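Local coordinates for protein collagen adhesin (Staphylococcus aureus, PDB 2F68) that binds collagen as a bacterial surface adhesin, probably by closing its extracellular domains around the rope-like triple helix in a "collagen hug", at residues I27-K32 with V112-N116; R115-N121 with T140-S144. One frame throughout, in Å; residues are numbered along the deposited sequence.

Contact 1: I27-K32 with V112-N116; sequences IEDGGK and VQGRN
D29 reaches over the end of strand 104-116 and uses a single carboxylate oxygen for two partners. Its OD1 receives the backbone N-H of N116 at 2.8 Å from N116 N, almost straight (171°) and nearly in line with the C-O bond. The same OD1 lies 3.5 Å from R115 NE, a long, weak salt bridge made at the guanidinium edge, with the carboxylate and guanidinium planes 78° apart. D29 CG stands anti to its backbone N (chi1 -174°), which brings OD1 to N116 N, while R115 bends at chi2 and chi3 to bring NE back to the acid. Where strand 31-40 begins to pair antiparallel with strand 104-116 in the Ig-like domain, the last two residues of a type II turn from E28 to G31, G30 and G31, together face G114 as a G1 beta bulge. Glycine suits G30, whose phi is positive, and G31, where a CB would run into E28 O. G30 N donates to G114 O at 2.8 Å, and G114 N to G31 O at 3.0 Å. Having no side chain, G114 leaves room for I27 CD1, 3.8 Å from G114 CA. Q113 runs on, extended beyond CG, so that NE2 gives a weak hydrogen bond to G30 O.

Contact 2: R115-N121 with T140-S144; sequences RNLTQTN and TVHKS
N116 ND2 donates to V141 O over 2.8 Å, a somewhat bent bond (142°) in which the donor sits tilted from the carbonyl plane. The carboxamide that provides it is put there by a first torsion that places CG anti to the backbone N. Its other end, N116 OD1, faces back into its own loop and takes weak hydrogen bonds from Q119 N and T120 N, so asparagine, donor and acceptor at once, suits a position between its own loop and the end of strand 135-141. Beside it V141 is buried, its beta-branched methyl CG1 lying against the R115-N116 peptide, 3.7 Å from N116 N. Q119, bent at chi2, presents OE1 to S144 N at 2.8 Å, in the carbonyl plane. K143 starts with CG wedged between its backbone N and carbonyl carbon, and its chain crosses the N121 side chain at about a right angle. A last bend (chi4 -65°) brings K143 NZ to N121 OD1 at 2.8 Å, on a lone pair in the carbonyl plane. The lysine's CB meets Q119 OE1 and T120 N, and CG to CE lie on the N121 amide; T120 O is buried with no partner in the model. The loop after strand 104-116 thus packs on the chain leaving strand 135-141, at one end of an Ig-like domain, which in staphylococcal adhesins of this type is of the DEv-IgG variety.

In the fold
Contacts 1 and 2 lie with their centres 9 Å apart and share R115 and N116 at the end of strand 104-116. They also touch directly: I27 N lies 2.8 Å from T140 O and I27 O 3.0 Å from H142 N, probable hydrogen bonds belonging to the parallel pairing of strands 17-27 and 135-141. D29 bridges the two, since its CB packs on H142 O and its OD2 on S144 CB, at 3.4 Å each. N116 ties them as well, contact 1 using its backbone and contact 2 its amide. The chain beyond S144, not modelled for four residues, goes on to the second domain, so contact 2 lies where the linker leaves, which in the hug model is thought to close over collagen together with the domains.

Contact 1: I27-K32 with V112-N116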
loop_
_atom_site.group_PDB
_atom_site.type_symbol
_atom_site.label_atom_id
_atom_site.label_comp_id
_atom_site.label_asym_id
_atom_site.label_seq_id
_atom_site.Cartn_x
_atom_site.Cartn_y
_atom_site.Cartn_z
ATOM N N ILE A 27 -2.265 -8.047 14.241
ATOM C CA ILE A 27 -2.014 -8.135 12.798
ATOM C C ILE A 27 -0.708 -8.865 12.477
ATOM O O ILE A 27 0.177 -8.978 13.329
ATOM C CB ILE A 27 -2.010 -6.734 12.116
ATOM C CG1 ILE A 27 -1.075 -5.764 12.854
ATOM C CG2 ILE A 27 -3.432 -6.177 12.017
ATOM C CD1 ILE A 27 -0.698 -4.526 12.058
ATOM N N GLU A 28 -0.603 -9.358 11.245
ATOM C CA GLU A 28 0.610 -10.018 10.762
ATOM C C GLU A 28 1.608 -8.987 10.230
ATOM O O GLU A 28 1.298 -7.794 10.165
ATOM C CB GLU A 28 0.269 -11.043 9.671
ATOM C CG GLU A 28 -0.675 -12.167 10.112
ATOM C CD GLU A 28 -0.046 -13.127 11.111
ATOM O OE1 GLU A 28 1.151 -13.458 10.966
ATOM O OE2 GLU A 28 -0.758 -13.561 12.041
ATOM N N ASP A 29 2.802 -9.450 9.858
ATOM C CA ASP A 29 3.838 -8.580 9.298
ATOM C C ASP A 29 3.424 -8.060 7.922
ATOM O O ASP A 29 3.185 -8.841 6.997
ATOM C CB ASP A 29 5.181 -9.317 9.213
ATOM C CG ASP A 29 6.321 -8.415 8.764
ATOM O OD1 ASP A 29 6.451 -7.292 9.297
ATOM O OD2 ASP A 29 7.097 -8.837 7.880
ATOM N N GLY A 30 3.336 -6.738 7.803
ATOM C CA GLY A 30 2.870 -6.093 6.577
ATOM C C GLY A 30 1.355 -6.065 6.475
ATOM O O GLY A 30 0.804 -5.878 5.388
ATOM N N GLY A 31 0.686 -6.250 7.612
ATOM C CA GLY A 31 -0.774 -6.267 7.672
ATOM C C GLY A 31 -1.381 -4.888 7.842
ATOM O O GLY A 31 -0.701 -3.945 8.257
ATOM N N LYS A 32 -2.668 -4.777 7.523
ATOM C CA LYS A 32 -3.390 -3.509 7.607
ATOM C C LYS A 32 -4.319 -3.466 8.817
ATOM O O LYS A 32 -4.973 -4.459 9.146
ATOM C CB LYS A 32 -4.198 -3.263 6.328
ATOM C CG LYS A 32 -3.357 -3.045 5.078
ATOM C CD LYS A 32 -4.240 -2.852 3.854
ATOM C CE LYS A 32 -3.410 -2.697 2.591
ATOM N NZ LYS A 32 -4.264 -2.507 1.387
ATOM N N VAL A 112 -3.586 2.004 8.576
ATOM C CA VAL A 112 -2.123 2.006 8.677
ATOM C C VAL A 112 -1.542 0.610 8.430
ATOM O O VAL A 112 -2.260 -0.391 8.505
ATOM C CB VAL A 112 -1.622 2.551 10.050
ATOM C CG1 VAL A 112 -2.037 4.006 10.253
ATOM C CG2 VAL A 112 -2.109 1.680 11.206
ATOM N N GLN A 113 -0.243 0.553 8.138
ATOM C CA GLN A 113 0.455 -0.714 7.923
ATOM C C GLN A 113 1.449 -0.986 9.051
ATOM O O GLN A 113 2.251 -0.119 9.406
ATOM C CB GLN A 113 1.173 -0.714 6.569
ATOM C CG GLN A 113 1.662 -2.087 6.114
ATOM C CD GLN A 113 2.402 -2.049 4.786
ATOM O OE1 GLN A 113 3.158 -1.117 4.505
ATOM N NE2 GLN A 113 2.194 -3.072 3.967
ATOM N N GLY A 114 1.387 -2.194 9.607
ATOM C CA GLY A 114 2.270 -2.598 10.699
ATOM C C GLY A 114 3.380 -3.526 10.247
ATOM O O GLY A 114 3.136 -4.488 9.515
ATOM N N ARG A 115 4.600 -3.236 10.692
ATOM C CA ARG A 115 5.777 -4.016 10.318
ATOM C C ARG A 115 6.591 -4.449 11.533
ATOM O O ARG A 115 6.782 -3.673 12.471
ATOM C CB ARG A 115 6.669 -3.211 9.366
ATOM C CG ARG A 115 6.221 -3.204 7.905
ATOM C CD ARG A 115 6.637 -4.476 7.161
ATOM N NE ARG A 115 8.050 -4.807 7.350
ATOM C CZ ARG A 115 9.055 -4.307 6.633
ATOM N NH1 ARG A 115 8.824 -3.436 5.657
ATOM N NH2 ARG A 115 10.300 -4.680 6.894
ATOM N N ASN A 116 7.063 -5.693 11.506
ATOM C CA ASN A 116 7.989 -6.200 12.512
ATOM C C ASN A 116 9.406 -6.203 11.937
ATOM O O ASN A 116 9.781 -7.103 11.180
ATOM C CB ASN A 116 7.577 -7.603 12.975
ATOM C CG ASN A 116 8.170 -7.980 14.328
ATOM O OD1 ASN A 116 9.349 -7.747 14.597
ATOM N ND2 ASN A 116 7.347 -8.578 15.181
#

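Contact 2: R115-N121 with T140-S144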
loop_
_atom_site.group_PDB
_atom_site.type_symbol
_atom_site.label_atom_id
_atom_site.label_comp_id
_atom_site.label_asym_id
_atom_site.label_seq_id
_atom_site.Cartn_x
_atom_site.Cartn_y
_atom_site.Cartn_z
ATOM N N ARG A 115 4.600 -3.236 10.692
ATOM C CA ARG A 115 5.777 -4.016 10.318
ATOM C C ARG A 115 6.591 -4.449 11.533
ATOM O O ARG A 115 6.782 -3.673 12.471
ATOM C CB ARG A 115 6.669 -3.211 9.366
ATOM C CG ARG A 115 6.221 -3.204 7.905
ATOM C CD ARG A 115 6.637 -4.476 7.161
ATOM N NE ARG A 115 8.050 -4.807 7.350
ATOM C CZ ARG A 115 9.055 -4.307 6.633
ATOM N NH1 ARG A 115 8.824 -3.436 5.657
ATOM N NH2 ARG A 115 10.300 -4.680 6.894
ATOM N N ASN A 116 7.063 -5.693 11.506
ATOM C CA ASN A 116 7.989 -6.200 12.512
ATOM C C ASN A 116 9.406 -6.203 11.937
ATOM O O ASN A 116 9.781 -7.103 11.180
ATOM C CB ASN A 116 7.577 -7.603 12.975
ATOM C CG ASN A 116 8.170 -7.980 14.328
ATOM O OD1 ASN A 116 9.349 -7.747 14.597
ATOM N ND2 ASN A 116 7.347 -8.578 15.181
ATOM N N LEU A 117 10.181 -5.181 12.297
ATOM C CA LEU A 117 11.509 -4.958 11.721
ATOM C C LEU A 117 12.564 -5.943 12.225
ATOM O O LEU A 117 13.363 -6.456 11.440
ATOM C CB LEU A 117 11.973 -3.515 11.969
ATOM C CG LEU A 117 11.172 -2.360 11.354
ATOM C CD1 LEU A 117 11.608 -1.034 11.961
ATOM C CD2 LEU A 117 11.303 -2.322 9.833
ATOM N N THR A 118 12.558 -6.201 13.531
ATOM C CA THR A 118 13.545 -7.086 14.157
ATOM C C THR A 118 13.204 -8.572 14.009
ATOM O O THR A 118 14.052 -9.432 14.265
ATOM C CB THR A 118 13.752 -6.749 15.652
ATOM O OG1 THR A 118 12.480 -6.622 16.301
ATOM C CG2 THR A 118 14.530 -5.449 15.809
ATOM N N GLN A 119 11.970 -8.856 13.585
ATOM C CA GLN A 119 11.456 -10.225 13.428
ATOM C C GLN A 119 11.603 -11.020 14.729
ATOM O O GLN A 119 12.447 -11.914 14.838
ATOM C CB GLN A 119 12.134 -10.950 12.251
ATOM C CG GLN A 119 12.020 -10.240 10.899
ATOM C CD GLN A 119 10.620 -10.290 10.303
ATOM O OE1 GLN A 119 9.840 -11.202 10.581
ATOM N NE2 GLN A 119 10.301 -9.307 9.468
ATOM N N THR A 120 10.769 -10.680 15.709
ATOM C CA THR A 120 10.912 -11.203 17.068
ATOM C C THR A 120 9.602 -11.727 17.664
ATOM O O THR A 120 8.514 -11.429 17.165
ATOM C CB THR A 120 11.539 -10.137 18.010
ATOM O OG1 THR A 120 11.725 -10.693 19.318
ATOM C CG2 THR A 120 10.657 -8.894 18.104
ATOM N N ASN A 121 9.728 -12.510 18.735
ATOM C CA ASN A 121 8.581 -13.060 19.458
ATOM C C ASN A 121 8.639 -12.749 20.957
ATOM O O ASN A 121 8.083 -13.487 21.776
ATOM C CB ASN A 121 8.488 -14.578 19.240
ATOM C CG ASN A 121 8.442 -14.962 17.770
ATOM O OD1 ASN A 121 9.289 -15.716 17.291
ATOM N ND2 ASN A 121 7.452 -14.446 17.047
ATOM N N THR A 140 -0.472 -5.379 18.110
ATOM C CA THR A 140 0.454 -6.509 18.108
ATOM C C THR A 140 0.776 -6.934 16.675
ATOM O O THR A 140 -0.115 -7.337 15.921
ATOM C CB THR A 140 -0.110 -7.708 18.911
ATOM O OG1 THR A 140 -0.558 -7.259 20.196
ATOM C CG2 THR A 140 0.951 -8.785 19.101
ATOM N N VAL A 141 2.052 -6.833 16.310
ATOM C CA VAL A 141 2.512 -7.193 14.969
ATOM C C VAL A 141 3.392 -8.444 15.024
ATOM O O VAL A 141 4.535 -8.392 15.485
ATOM C CB VAL A 141 3.272 -6.025 14.277
ATOM C CG1 VAL A 141 3.644 -6.394 12.844
ATOM C CG2 VAL A 141 2.440 -4.748 14.294
ATOM N N HIS A 142 2.845 -9.563 14.553
ATOM C CA HIS A 142 3.564 -10.837 14.529
ATOM C C HIS A 142 4.622 -10.848 13.427
ATOM O O HIS A 142 4.443 -10.220 12.382
ATOM C CB HIS A 142 2.590 -12.004 14.341
ATOM C CG HIS A 142 1.504 -12.058 15.371
ATOM N ND1 HIS A 142 1.695 -12.590 16.628
ATOM C CD2 HIS A 142 0.214 -11.645 15.329
ATOM C CE1 HIS A 142 0.570 -12.503 17.316
ATOM N NE2 HIS A 142 -0.344 -11.933 16.551
ATOM N N LYS A 143 5.717 -11.566 13.671
ATOM C CA LYS A 143 6.837 -11.630 12.729
ATOM C C LYS A 143 6.504 -12.447 11.477
ATOM O O LYS A 143 5.567 -13.251 11.478
ATOM C CB LYS A 143 8.098 -12.176 13.416
ATOM C CG LYS A 143 8.093 -13.679 13.673
ATOM C CD LYS A 143 9.454 -14.166 14.149
ATOM C CE LYS A 143 9.631 -15.662 13.914
ATOM N NZ LYS A 143 8.689 -16.495 14.716
ATOM N N SER A 144 7.277 -12.229 10.415
ATOM C CA SER A 144 7.100 -12.943 9.153
ATOM C C SER A 144 7.640 -14.369 9.241
ATOM O O SER A 144 8.720 -14.604 9.786
ATOM C CB SER A 144 7.785 -12.188 8.010
ATOM O OG SER A 144 7.543 -12.816 6.762
#